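Local coordinates for R.MvaI (Kocuria varians, PDB 2OAA), which is a type II restriction endonuclease of the PD-(D/E)XK superfamily that probably cleaves double-stranded DNA at CCWGG sites with the help of metal ions, at residues 58-63 with 160-165; 188-193 with 243-248; 210-215 with 229-234. All blocks are in the same frame, centred on the assembly; numbering follows the deposited sequence.

Contact 1: residues 58-63 with 160-165; sequences EIKTHE and DKKLKY. With CA (calcium ion), chain I; nucleotides of chain A.
The PD-(D/E)XK nuclease site lies where strand 57-63 meets the end of helix 152-162, and Glu58, the acidic residue of the E-X-K signature, packs against Lys162 and Leu163. Glu58 N donates to Tyr165 O (2.9 Å), and strands 57-63 and 165-176 continue from there as a parallel pair. CG anti to the backbone N (chi1 170°) and a bend at chi2 bring the Glu58 carboxylate to the calcium ion. Its OE2 binds calcium at 2.4 Å, and Ile59 O, DT7 of chain A OP1, two waters and Asp53 complete the shell. The other oxygen, OE1, takes a water proton and lies 3.6 Å from Lys162 CG. Lys162 NZ donates to that same water, so the two charged ends are bridged, not paired directly, while NZ also grips two backbone phosphates of chain A. Leu163 CD2 lies alongside Glu58 CG at 3.6 Å and meets Lys60 CE crosswise. Lys60 NZ reaches Glu58 OE2 from above the carboxylate plane, 41° out of it, in a 2.9 Å salt bridge, and is further held by the carbonyls of Leu72 and Thr71. Thr61 holds the next phosphate with two donors: its backbone N and, at 2.7 Å, its OG1 both bind DG8 of chain A OP1.

Contact 2: residues 188-193 with 243-248; sequences NLFTDL and GEVKVI
Strand 188-191 pairs antiparallel with the short strand 244-247, which adds an edge to the mixed sheet of the nuclease core; Leu189-Lys246 and Thr191-Glu244 are the hydrogen-bonded pairs. Four backbone bonds join them, the straightest from Leu189 N to Lys246 O (2.8 Å, 168°). Packing is close on the buried Phe190 and Leu189. CG anti to the backbone N (chi1 178°) swings the Phe190 ring along the neighbouring strand, where Glu244 O sits at the ring edge and Val245 CG2 comes to 3.8 Å of CD1. Phe190 CE1 reaches Gly243 CA at 3.6 Å; a side chain at Gly243 would collide with this ring and with Thr191 O. On the same face Val245 CG1 touches Asn188 CB at 3.6 Å. Across the sheet, Leu189 turns inward onto Tyr165 and Met4, with its CB against Ile248 CG2, and Ile248 in turn leans on Leu11 and Lys12 of helix 8-19. The solvent side belongs to strand 244-247, whose Glu244, Lys246 and Val247 are exposed; the aliphatic part of Glu244 is brushed by the Asp192 carboxylate, whose plane stands 69° from that of Glu244. These two like charges probably repel each other mildly. At the opposite end Val247 is met by an amide oxygen: Asn188 OD1 lies 3.4 Å from Val247 CG2.

Contact 3: residues 210-215 with 229-234; sequences DIRIGA and GTAFRI. With nucleotides of chain A; nucleotides of chain B.
Gly229 O meets the Arg212 guanidinium at its edge, receiving NE at 2.8 Å nearly in line with the carbonyl and NH1 more weakly, in the beta hairpin that reads the DNA major groove. Positive phi (93°) suits this position to glycine. Next, Thr230 lays CG2 against Asp210 O, while OG1 bonds Asn84 and a water that Arg212 N also holds. Ala231 exchanges two backbone bonds with Asp210, the shorter from Asp210 N to Ala231 O (2.7 Å), and its CB sits over the centre of the Arg212 guanidinium face, 3.5 Å from CZ. That arginine is thereby held flat, and NH2 reaches DG8 of chain A O6 at 2.8 Å; a leucine in its place would probably leave this O6 and Gly229 O without those donors. Arg233 follows: NH1 and NH2 grip DG9 of chain A O6 and N7, and NH1 also bridges to Asp210 OD2 (2.9 Å). Asp210 OD2 accepts a weak bond from N4 of DC5 of chain B, while Thr105 holds its OD1. The hairpin lies between strands 70-74 and 100-106, with Phe232 stacked on Phe73 and Ile213 against helix 83-91.

Contacts 1 and 3 are buried against DNA; contact 2 is partly open to solvent and lies about 12 Å from the nucleic acid at its nearest atom. Contacts 1 and 2 share the mixed sheet: strand 165-176 lies between 57-63 and 179-191, and Tyr165 packs on Leu189 and Thr191. Contact 3 belongs to a separate antiparallel sheet, its centre about 17 Å from that of contact 1, and touches contact 2 through Ile234 on Phe190. Their chemistry follows their place: metal and phosphate ligation at contact 1, backbone pairing and apolar packing at contact 2, base-specific arginine bonds at contact 3.

Contact 1: residues 58-63 with 160-165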
loop_
_atom_site.group_PDB
_atom_site.type_symbol
_atom_site.label_atom_id
_atom_site.label_comp_id
_atom_site.label_asym_id
_atom_site.label_seq_id
_atom_site.Cartn_x
_atom_site.Cartn_y
_atom_site.Cartn_z
ATOM N N GLU E 58 0.429 13.553 -3.991
ATOM C CA GLU E 58 1.071 12.297 -3.669
ATOM C C GLU E 58 1.682 11.712 -4.942
ATOM O O GLU E 58 1.070 11.756 -6.001
ATOM C CB GLU E 58 0.012 11.335 -3.105
ATOM C CG GLU E 58 0.464 9.904 -2.939
ATOM C CD GLU E 58 1.472 9.704 -1.830
ATOM O OE1 GLU E 58 1.636 10.618 -0.980
ATOM O OE2 GLU E 58 2.087 8.607 -1.800
ATOM N N ILE E 59 2.883 11.161 -4.827
ATOM C CA ILE E 59 3.554 10.522 -5.952
ATOM C C ILE E 59 3.719 9.035 -5.647
ATOM O O ILE E 59 4.066 8.656 -4.534
ATOM C CB ILE E 59 4.928 11.152 -6.189
ATOM C CG1 ILE E 59 4.759 12.603 -6.639
ATOM C CG2 ILE E 59 5.698 10.332 -7.221
ATOM C CD1 ILE E 59 6.062 13.368 -6.735
ATOM N N LYS E 60 3.429 8.174 -6.607
ATOM C CA LYS E 60 3.675 6.737 -6.429
ATOM C C LYS E 60 4.296 6.204 -7.693
ATOM O O LYS E 60 3.827 6.525 -8.785
ATOM C CB LYS E 60 2.366 5.987 -6.159
ATOM C CG LYS E 60 1.593 6.499 -4.945
ATOM C CD LYS E 60 0.438 5.610 -4.575
ATOM C CE LYS E 60 -0.251 6.171 -3.339
ATOM N NZ LYS E 60 0.580 6.125 -2.086
ATOM N N THR E 61 5.336 5.389 -7.560
ATOM C CA THR E 61 5.894 4.685 -8.709
ATOM C C THR E 61 5.358 3.253 -8.778
ATOM O O THR E 61 5.007 2.647 -7.753
ATOM C CB THR E 61 7.430 4.671 -8.679
ATOM O OG1 THR E 61 7.886 3.896 -7.566
ATOM C CG2 THR E 61 7.977 6.076 -8.562
ATOM N N HIS E 62 5.294 2.708 -9.985
ATOM C CA HIS E 62 4.722 1.390 -10.170
ATOM C C HIS E 62 5.313 0.728 -11.409
ATOM O O HIS E 62 5.197 1.248 -12.518
ATOM C CB HIS E 62 3.197 1.508 -10.289
ATOM C CG HIS E 62 2.509 0.195 -10.434
ATOM N ND1 HIS E 62 2.229 -0.372 -11.660
ATOM C CD2 HIS E 62 2.039 -0.667 -9.501
ATOM C CE1 HIS E 62 1.613 -1.529 -11.473
ATOM N NE2 HIS E 62 1.483 -1.729 -10.171
ATOM N N GLU E 63 5.948 -0.423 -11.214
ATOM C CA GLU E 63 6.526 -1.154 -12.341
ATOM C C GLU E 63 5.409 -1.902 -13.058
ATOM O O GLU E 63 4.859 -2.870 -12.542
ATOM C CB GLU E 63 7.609 -2.116 -11.874
ATOM C CG GLU E 63 8.287 -2.835 -13.032
ATOM C CD GLU E 63 9.416 -3.741 -12.609
ATOM O OE1 GLU E 63 9.834 -3.705 -11.430
ATOM O OE2 GLU E 63 9.875 -4.512 -13.474
ATOM N N ASP E 160 -7.788 12.346 3.146
ATOM C CA ASP E 160 -7.756 13.815 3.108
ATOM C C ASP E 160 -6.335 14.357 3.278
ATOM O O ASP E 160 -5.965 15.329 2.610
ATOM C CB ASP E 160 -8.636 14.417 4.202
ATOM C CG ASP E 160 -10.125 14.213 3.966
ATOM O OD1 ASP E 160 -10.535 13.852 2.842
ATOM O OD2 ASP E 160 -10.892 14.458 4.931
ATOM N N LYS E 161 -5.548 13.743 4.164
ATOM C CA LYS E 161 -4.186 14.215 4.456
ATOM C C LYS E 161 -3.260 13.995 3.256
ATOM O O LYS E 161 -2.412 14.837 2.941
ATOM C CB LYS E 161 -3.557 13.450 5.633
ATOM C CG LYS E 161 -4.158 13.641 7.013
ATOM C CD LYS E 161 -3.458 12.709 8.003
ATOM C CE LYS E 161 -4.137 12.691 9.367
ATOM N NZ LYS E 161 -3.651 11.550 10.198
ATOM N N LYS E 162 -3.417 12.850 2.601
ATOM C CA LYS E 162 -2.358 12.294 1.749
ATOM C C LYS E 162 -2.751 12.163 0.276
ATOM O O LYS E 162 -1.900 12.325 -0.614
ATOM C CB LYS E 162 -1.940 10.910 2.303
ATOM C CG LYS E 162 -0.724 10.262 1.653
ATOM C CD LYS E 162 -0.678 8.774 2.041
ATOM C CE LYS E 162 0.457 8.016 1.382
ATOM N NZ LYS E 162 1.702 8.096 2.178
ATOM N N LEU E 163 -4.028 11.869 0.009
ATOM C CA LEU E 163 -4.389 11.246 -1.284
ATOM C C LEU E 163 -5.442 12.017 -2.139
ATOM O O LEU E 163 -6.151 11.391 -2.929
ATOM C CB LEU E 163 -4.844 9.792 -1.084
ATOM C CG LEU E 163 -3.788 8.840 -0.520
ATOM C CD1 LEU E 163 -4.446 7.483 -0.342
ATOM C CD2 LEU E 163 -2.568 8.714 -1.409
ATOM N N LYS E 164 -5.477 13.337 -2.027
ATOM C CA LYS E 164 -6.377 14.149 -2.865
ATOM C C LYS E 164 -5.979 14.043 -4.341
ATOM O O LYS E 164 -6.834 13.913 -5.221
ATOM C CB LYS E 164 -6.341 15.601 -2.394
ATOM C CG LYS E 164 -7.225 16.590 -3.154
ATOM C CD LYS E 164 -7.250 17.960 -2.431
ATOM C CE LYS E 164 -5.845 18.438 -2.000
ATOM N NZ LYS E 164 -5.812 19.548 -0.987
ATOM N N TYR E 165 -4.672 14.075 -4.606
ATOM C CA TYR E 165 -4.170 13.989 -5.962
ATOM C C TYR E 165 -3.083 12.934 -5.992
ATOM O O TYR E 165 -2.036 13.120 -5.372
ATOM C CB TYR E 165 -3.574 15.332 -6.436
ATOM C CG TYR E 165 -4.426 16.557 -6.180
ATOM C CD1 TYR E 165 -5.600 16.786 -6.902
ATOM C CD2 TYR E 165 -4.029 17.501 -5.245
ATOM C CE1 TYR E 165 -6.365 17.926 -6.673
ATOM C CE2 TYR E 165 -4.791 18.638 -5.012
ATOM C CZ TYR E 165 -5.948 18.842 -5.723
ATOM O OH TYR E 165 -6.686 19.972 -5.466
HETATM CA CA CA I . 4.468 8.583 -2.295
ATOM P P DG A 8 6.721 4.294 -4.009
ATOM O OP1 DG A 8 6.989 5.056 -5.251
ATOM O OP2 DG A 8 5.336 4.205 -3.479
ATOM O "O5'" DG A 8 7.296 2.828 -4.186
ATOM C "C5'" DG A 8 6.489 1.774 -4.673
ATOM C "C4'" DG A 8 7.155 0.461 -4.356
ATOM O "O4'" DG A 8 7.069 0.140 -2.952
ATOM C "C3'" DG A 8 6.549 -0.747 -5.033
ATOM O "O3'" DG A 8 6.901 -0.705 -6.421
ATOM C "C2'" DG A 8 7.232 -1.853 -4.253
ATOM C "C1'" DG A 8 7.199 -1.278 -2.824
ATOM N N9 DG A 8 6.064 -1.781 -2.060
ATOM C C8 DG A 8 4.932 -1.108 -1.655
ATOM N N7 DG A 8 4.080 -1.875 -1.027
ATOM C C5 DG A 8 4.694 -3.124 -1.010
ATOM C C6 DG A 8 4.255 -4.368 -0.473
ATOM O O6 DG A 8 3.196 -4.632 0.107
ATOM N N1 DG A 8 5.201 -5.371 -0.671
ATOM C C2 DG A 8 6.406 -5.207 -1.305
ATOM N N2 DG A 8 7.187 -6.294 -1.393
ATOM N N3 DG A 8 6.820 -4.060 -1.815
ATOM C C4 DG A 8 5.921 -3.071 -1.631
ATOM P P DC A 6 1.949 6.353 5.447
ATOM O OP1 DC A 6 1.209 7.462 4.791
ATOM O OP2 DC A 6 1.451 4.959 5.321
ATOM O "O5'" DC A 6 3.457 6.380 4.952
ATOM C "C5'" DC A 6 4.220 7.583 5.020
ATOM C "C4'" DC A 6 5.640 7.317 4.582
ATOM O "O4'" DC A 6 6.305 6.405 5.483
ATOM C "C3'" DC A 6 5.764 6.629 3.233
ATOM O "O3'" DC A 6 5.537 7.550 2.169
ATOM C "C2'" DC A 6 7.192 6.139 3.290
ATOM C "C1'" DC A 6 7.271 5.655 4.741
ATOM N N1 DC A 6 6.962 4.223 4.894
ATOM C C2 DC A 6 7.910 3.297 4.464
ATOM O O2 DC A 6 8.947 3.714 3.928
ATOM N N3 DC A 6 7.673 1.975 4.632
ATOM C C4 DC A 6 6.534 1.570 5.200
ATOM N N4 DC A 6 6.357 0.258 5.373
ATOM C C5 DC A 6 5.531 2.495 5.623
ATOM C C6 DC A 6 5.786 3.801 5.453
ATOM P P DT A 7 4.939 7.014 0.777
ATOM O OP1 DT A 7 4.942 8.204 -0.114
ATOM O OP2 DT A 7 3.669 6.296 1.042
ATOM O "O5'" DT A 7 6.027 5.975 0.258
ATOM C "C5'" DT A 7 7.302 6.434 -0.184
ATOM C "C4'" DT A 7 8.195 5.266 -0.531
ATOM O "O4'" DT A 7 8.432 4.418 0.614
ATOM C "C3'" DT A 7 7.644 4.303 -1.563
ATOM O "O3'" DT A 7 7.679 4.882 -2.867
ATOM C "C2'" DT A 7 8.595 3.139 -1.386
ATOM C "C1'" DT A 7 8.690 3.089 0.146
ATOM N N1 DT A 7 7.688 2.181 0.740
ATOM C C2 DT A 7 8.013 0.847 0.791
ATOM O O2 DT A 7 9.083 0.414 0.404
ATOM N N3 DT A 7 7.033 0.036 1.304
ATOM C C4 DT A 7 5.788 0.415 1.760
ATOM O O4 DT A 7 5.006 -0.436 2.178
ATOM C C5 DT A 7 5.515 1.837 1.692
ATOM C C7 DT A 7 4.188 2.343 2.161
ATOM C C6 DT A 7 6.471 2.641 1.202
HETATM O O HOH W 1 3.124 10.444 1.125
HETATM O O HOH W 2 4.142 6.254 -2.346
HETATM O O HOH W 3 6.750 8.657 -2.889
#

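Contact 2: residues 188-193 with 243-248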
loop_
_atom_site.group_PDB
_atom_site.type_symbol
_atom_site.label_atom_id
_atom_site.label_comp_id
_atom_site.label_asym_id
_atom_site.label_seq_id
_atom_site.Cartn_x
_atom_site.Cartn_y
_atom_site.Cartn_z
ATOM N N ASN E 188 0.009 9.244 -14.718
ATOM C CA ASN E 188 -1.420 9.535 -14.664
ATOM C C ASN E 188 -1.737 10.195 -13.337
ATOM O O ASN E 188 -1.040 9.969 -12.354
ATOM C CB ASN E 188 -2.229 8.243 -14.752
ATOM C CG ASN E 188 -2.254 7.629 -16.158
ATOM O OD1 ASN E 188 -2.360 8.327 -17.164
ATOM N ND2 ASN E 188 -2.240 6.305 -16.214
ATOM N N LEU E 189 -2.787 11.003 -13.310
ATOM C CA LEU E 189 -3.277 11.589 -12.075
ATOM C C LEU E 189 -4.609 10.944 -11.721
ATOM O O LEU E 189 -5.556 10.989 -12.519
ATOM C CB LEU E 189 -3.433 13.109 -12.215
ATOM C CG LEU E 189 -3.601 13.886 -10.899
ATOM C CD1 LEU E 189 -2.294 13.946 -10.098
ATOM C CD2 LEU E 189 -4.093 15.295 -11.197
ATOM N N PHE E 190 -4.639 10.329 -10.536
ATOM C CA PHE E 190 -5.805 9.603 -10.007
ATOM C C PHE E 190 -6.421 10.461 -8.904
ATOM O O PHE E 190 -5.777 10.746 -7.895
ATOM C CB PHE E 190 -5.305 8.231 -9.508
ATOM C CG PHE E 190 -6.350 7.339 -8.877
ATOM C CD1 PHE E 190 -7.642 7.231 -9.392
ATOM C CD2 PHE E 190 -5.995 6.557 -7.783
ATOM C CE1 PHE E 190 -8.580 6.378 -8.800
ATOM C CE2 PHE E 190 -6.926 5.692 -7.182
ATOM C CZ PHE E 190 -8.220 5.612 -7.693
ATOM N N THR E 191 -7.667 10.887 -9.118
ATOM C CA THR E 191 -8.363 11.793 -8.207
ATOM C C THR E 191 -9.714 11.206 -7.831
ATOM O O THR E 191 -10.144 10.206 -8.417
ATOM C CB THR E 191 -8.579 13.181 -8.861
ATOM O OG1 THR E 191 -9.315 13.032 -10.081
ATOM C CG2 THR E 191 -7.248 13.856 -9.154
ATOM N N ASP E 192 -10.374 11.834 -6.862
ATOM C CA ASP E 192 -11.746 11.484 -6.465
ATOM C C ASP E 192 -11.885 10.139 -5.745
ATOM O O ASP E 192 -12.981 9.589 -5.670
ATOM C CB ASP E 192 -12.716 11.569 -7.668
ATOM C CG ASP E 192 -13.016 13.002 -8.102
ATOM O OD1 ASP E 192 -12.787 13.949 -7.317
ATOM O OD2 ASP E 192 -13.518 13.172 -9.237
ATOM N N LEU E 193 -10.786 9.610 -5.209
ATOM C CA LEU E 193 -10.876 8.469 -4.296
ATOM C C LEU E 193 -11.465 8.989 -2.988
ATOM O O LEU E 193 -10.960 9.960 -2.427
ATOM C CB LEU E 193 -9.502 7.814 -4.066
ATOM C CG LEU E 193 -9.429 6.598 -3.128
ATOM C CD1 LEU E 193 -10.066 5.365 -3.744
ATOM C CD2 LEU E 193 -7.972 6.340 -2.794
ATOM N N GLY E 243 -12.312 6.249 -8.980
ATOM C CA GLY E 243 -11.934 7.648 -9.111
ATOM C C GLY E 243 -11.824 8.015 -10.581
ATOM O O GLY E 243 -12.273 7.265 -11.457
ATOM N N GLU E 244 -11.233 9.171 -10.851
ATOM C CA GLU E 244 -10.971 9.600 -12.210
ATOM C C GLU E 244 -9.477 9.520 -12.491
ATOM O O GLU E 244 -8.656 9.700 -11.579
ATOM C CB GLU E 244 -11.476 11.027 -12.427
ATOM C CG GLU E 244 -12.954 11.209 -12.093
ATOM C CD GLU E 244 -13.873 10.280 -12.891
ATOM O OE1 GLU E 244 -13.630 10.056 -14.102
ATOM O OE2 GLU E 244 -14.843 9.764 -12.295
ATOM N N VAL E 245 -9.131 9.232 -13.742
ATOM C CA VAL E 245 -7.727 9.120 -14.157
ATOM C C VAL E 245 -7.478 9.901 -15.435
ATOM O O VAL E 245 -8.199 9.744 -16.424
ATOM C CB VAL E 245 -7.295 7.653 -14.382
ATOM C CG1 VAL E 245 -5.812 7.562 -14.777
ATOM C CG2 VAL E 245 -7.540 6.799 -13.132
ATOM N N LYS E 246 -6.459 10.744 -15.422
ATOM C CA LYS E 246 -6.071 11.410 -16.659
ATOM C C LYS E 246 -4.559 11.403 -16.837
ATOM O O LYS E 246 -3.804 11.411 -15.863
ATOM C CB LYS E 246 -6.646 12.819 -16.729
ATOM C CG LYS E 246 -6.012 13.821 -15.797
ATOM C CD LYS E 246 -6.699 15.167 -15.961
ATOM C CE LYS E 246 -5.930 16.262 -15.265
ATOM N NZ LYS E 246 -5.794 16.026 -13.802
ATOM N N VAL E 247 -4.118 11.359 -18.090
ATOM C CA VAL E 247 -2.694 11.373 -18.409
ATOM C C VAL E 247 -2.151 12.766 -18.156
ATOM O O VAL E 247 -2.744 13.751 -18.608
ATOM C CB VAL E 247 -2.431 10.983 -19.895
ATOM C CG1 VAL E 247 -0.930 11.020 -20.227
ATOM C CG2 VAL E 247 -3.031 9.609 -20.212
ATOM N N ILE E 248 -1.037 12.851 -17.430
ATOM C CA ILE E 248 -0.409 14.152 -17.173
ATOM C C ILE E 248 0.994 14.300 -17.739
ATOM O O ILE E 248 1.440 15.420 -17.956
ATOM C CB ILE E 248 -0.414 14.554 -15.673
ATOM C CG1 ILE E 248 0.244 13.478 -14.794
ATOM C CG2 ILE E 248 -1.842 14.906 -15.230
ATOM C CD1 ILE E 248 0.647 13.985 -13.418
#

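Contact 3: residues 210-215 with 229-234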
loop_
_atom_site.group_PDB
_atom_site.type_symbol
_atom_site.label_atom_id
_atom_site.label_comp_id
_atom_site.label_asym_id
_atom_site.label_seq_id
_atom_site.Cartn_x
_atom_site.Cartn_y
_atom_site.Cartn_z
ATOM N N ASP E 210 -4.131 -5.248 3.436
ATOM C CA ASP E 210 -2.978 -6.122 3.431
ATOM C C ASP E 210 -2.274 -6.071 4.775
ATOM O O ASP E 210 -1.697 -5.038 5.148
ATOM C CB ASP E 210 -2.045 -5.697 2.307
ATOM C CG ASP E 210 -1.200 -6.833 1.779
ATOM O OD1 ASP E 210 -1.520 -8.013 2.046
ATOM O OD2 ASP E 210 -0.204 -6.534 1.085
ATOM N N ILE E 211 -2.348 -7.171 5.528
ATOM C CA ILE E 211 -1.618 -7.290 6.790
ATOM C C ILE E 211 -0.201 -7.708 6.437
ATOM O O ILE E 211 0.002 -8.674 5.708
ATOM C CB ILE E 211 -2.303 -8.302 7.734
ATOM C CG1 ILE E 211 -3.774 -7.913 7.943
ATOM C CG2 ILE E 211 -1.538 -8.401 9.056
ATOM C CD1 ILE E 211 -4.611 -9.022 8.565
ATOM N N ARG E 212 0.781 -6.935 6.894
ATOM C CA ARG E 212 2.150 -7.105 6.414
ATOM C C ARG E 212 3.166 -7.151 7.550
ATOM O O ARG E 212 4.037 -6.274 7.685
ATOM C CB ARG E 212 2.491 -6.007 5.411
ATOM C CG ARG E 212 1.443 -5.850 4.316
ATOM C CD ARG E 212 1.787 -4.759 3.290
ATOM N NE ARG E 212 2.087 -3.467 3.901
ATOM C CZ ARG E 212 2.609 -2.440 3.232
ATOM N NH1 ARG E 212 2.862 -1.305 3.858
ATOM N NH2 ARG E 212 2.886 -2.540 1.933
ATOM N N ILE E 213 3.055 -8.192 8.367
ATOM C CA ILE E 213 3.915 -8.326 9.523
ATOM C C ILE E 213 5.007 -9.362 9.261
ATOM O O ILE E 213 4.756 -10.569 9.195
ATOM C CB ILE E 213 3.100 -8.656 10.780
ATOM C CG1 ILE E 213 1.958 -7.638 10.975
ATOM C CG2 ILE E 213 4.034 -8.737 12.008
ATOM C CD1 ILE E 213 0.931 -8.039 12.035
ATOM N N GLY E 214 6.218 -8.855 9.087
ATOM C CA GLY E 214 7.356 -9.676 8.753
ATOM C C GLY E 214 8.467 -9.526 9.771
ATOM O O GLY E 214 8.226 -9.406 10.974
ATOM N N ALA E 215 9.696 -9.508 9.260
ATOM C CA ALA E 215 10.893 -9.351 10.082
ATOM C C ALA E 215 11.933 -8.592 9.279
ATOM O O ALA E 215 11.866 -8.576 8.053
ATOM C CB ALA E 215 11.449 -10.699 10.493
ATOM N N GLY E 229 3.235 -2.119 8.221
ATOM C CA GLY E 229 2.020 -1.314 8.296
ATOM C C GLY E 229 0.922 -1.951 7.479
ATOM O O GLY E 229 1.152 -2.409 6.364
ATOM N N THR E 230 -0.288 -1.980 8.031
ATOM C CA THR E 230 -1.416 -2.546 7.299
ATOM C C THR E 230 -1.774 -1.592 6.174
ATOM O O THR E 230 -2.003 -0.405 6.408
ATOM C CB THR E 230 -2.610 -2.786 8.213
ATOM O OG1 THR E 230 -2.195 -3.702 9.233
ATOM C CG2 THR E 230 -3.755 -3.429 7.423
ATOM N N ALA E 231 -1.779 -2.119 4.951
ATOM C CA ALA E 231 -1.888 -1.278 3.754
ATOM C C ALA E 231 -3.207 -1.467 3.047
ATOM O O ALA E 231 -3.740 -2.574 2.980
ATOM C CB ALA E 231 -0.750 -1.569 2.793
ATOM N N PHE E 232 -3.706 -0.371 2.486
ATOM C CA PHE E 232 -4.886 -0.366 1.640
ATOM C C PHE E 232 -4.371 -0.275 0.208
ATOM O O PHE E 232 -3.681 0.687 -0.143
ATOM C CB PHE E 232 -5.791 0.787 2.079
ATOM C CG PHE E 232 -6.342 0.569 3.457
ATOM C CD1 PHE E 232 -7.597 -0.008 3.632
ATOM C CD2 PHE E 232 -5.548 0.818 4.580
ATOM C CE1 PHE E 232 -8.079 -0.281 4.910
ATOM C CE2 PHE E 232 -6.024 0.546 5.862
ATOM C CZ PHE E 232 -7.286 -0.004 6.026
ATOM N N ARG E 233 -4.626 -1.325 -0.578
ATOM C CA ARG E 233 -3.919 -1.531 -1.847
ATOM C C ARG E 233 -4.901 -1.783 -2.969
ATOM O O ARG E 233 -5.797 -2.617 -2.833
ATOM C CB ARG E 233 -2.959 -2.731 -1.732
ATOM C CG ARG E 233 -1.992 -2.655 -0.546
ATOM C CD ARG E 233 -1.001 -3.787 -0.574
ATOM N NE ARG E 233 0.005 -3.603 -1.611
ATOM C CZ ARG E 233 0.808 -4.564 -2.069
ATOM N NH1 ARG E 233 0.710 -5.807 -1.612
ATOM N NH2 ARG E 233 1.701 -4.270 -3.011
ATOM N N ILE E 234 -4.724 -1.074 -4.082
ATOM C CA ILE E 234 -5.690 -1.145 -5.184
ATOM C C ILE E 234 -5.137 -1.856 -6.414
ATOM O O ILE E 234 -3.967 -1.707 -6.768
ATOM C CB ILE E 234 -6.236 0.271 -5.545
ATOM C CG1 ILE E 234 -7.382 0.193 -6.574
ATOM C CG2 ILE E 234 -5.108 1.196 -6.032
ATOM C CD1 ILE E 234 -8.227 1.458 -6.642
ATOM P P DG A 8 6.721 4.294 -4.009
ATOM O OP1 DG A 8 6.989 5.056 -5.251
ATOM O OP2 DG A 8 5.336 4.205 -3.479
ATOM O "O5'" DG A 8 7.296 2.828 -4.186
ATOM C "C5'" DG A 8 6.489 1.774 -4.673
ATOM C "C4'" DG A 8 7.155 0.461 -4.356
ATOM O "O4'" DG A 8 7.069 0.140 -2.952
ATOM C "C3'" DG A 8 6.549 -0.747 -5.033
ATOM O "O3'" DG A 8 6.901 -0.705 -6.421
ATOM C "C2'" DG A 8 7.232 -1.853 -4.253
ATOM C "C1'" DG A 8 7.199 -1.278 -2.824
ATOM N N9 DG A 8 6.064 -1.781 -2.060
ATOM C C8 DG A 8 4.932 -1.108 -1.655
ATOM N N7 DG A 8 4.080 -1.875 -1.027
ATOM C C5 DG A 8 4.694 -3.124 -1.010
ATOM C C6 DG A 8 4.255 -4.368 -0.473
ATOM O O6 DG A 8 3.196 -4.632 0.107
ATOM N N1 DG A 8 5.201 -5.371 -0.671
ATOM C C2 DG A 8 6.406 -5.207 -1.305
ATOM N N2 DG A 8 7.187 -6.294 -1.393
ATOM N N3 DG A 8 6.820 -4.060 -1.815
ATOM C C4 DG A 8 5.921 -3.071 -1.631
ATOM P P DG A 9 6.268 -1.766 -7.446
ATOM O OP1 DG A 9 6.917 -1.518 -8.756
ATOM O OP2 DG A 9 4.789 -1.748 -7.346
ATOM O "O5'" DG A 9 6.767 -3.137 -6.831
ATOM C "C5'" DG A 9 6.824 -4.321 -7.594
ATOM C "C4'" DG A 9 7.902 -5.207 -7.024
ATOM O "O4'" DG A 9 7.639 -5.379 -5.609
ATOM C "C3'" DG A 9 7.973 -6.605 -7.617
ATOM O "O3'" DG A 9 9.318 -7.061 -7.598
ATOM C "C2'" DG A 9 7.112 -7.426 -6.676
ATOM C "C1'" DG A 9 7.247 -6.717 -5.330
ATOM N N9 DG A 9 5.960 -6.690 -4.642
ATOM C C8 DG A 9 5.047 -5.665 -4.586
ATOM N N7 DG A 9 3.928 -6.009 -4.005
ATOM C C5 DG A 9 4.129 -7.332 -3.634
ATOM C C6 DG A 9 3.255 -8.260 -3.002
ATOM O O6 DG A 9 2.077 -8.101 -2.657
ATOM N N1 DG A 9 3.876 -9.489 -2.799
ATOM C C2 DG A 9 5.163 -9.793 -3.171
ATOM N N2 DG A 9 5.594 -11.027 -2.873
ATOM N N3 DG A 9 5.971 -8.952 -3.783
ATOM C C4 DG A 9 5.393 -7.750 -3.983
ATOM P P DC B 5 5.299 -15.452 4.301
ATOM O OP1 DC B 5 6.368 -16.339 4.829
ATOM O OP2 DC B 5 4.235 -14.964 5.206
ATOM O "O5'" DC B 5 5.999 -14.194 3.613
ATOM C "C5'" DC B 5 6.908 -14.381 2.528
ATOM C "C4'" DC B 5 7.241 -13.062 1.868
ATOM O "O4'" DC B 5 6.065 -12.379 1.398
ATOM C "C3'" DC B 5 7.984 -12.019 2.701
ATOM O "O3'" DC B 5 9.393 -12.245 2.569
ATOM C "C2'" DC B 5 7.591 -10.706 2.036
ATOM C "C1'" DC B 5 6.530 -11.103 1.005
ATOM N N1 DC B 5 5.388 -10.184 0.940
ATOM C C2 DC B 5 5.578 -8.947 0.324
ATOM O O2 DC B 5 6.683 -8.696 -0.175
ATOM N N3 DC B 5 4.561 -8.061 0.284
ATOM C C4 DC B 5 3.382 -8.377 0.825
ATOM N N4 DC B 5 2.411 -7.464 0.783
ATOM C C5 DC B 5 3.150 -9.642 1.439
ATOM C C6 DC B 5 4.173 -10.508 1.475
HETATM O O HOH W 4 0.360 -5.018 8.967
#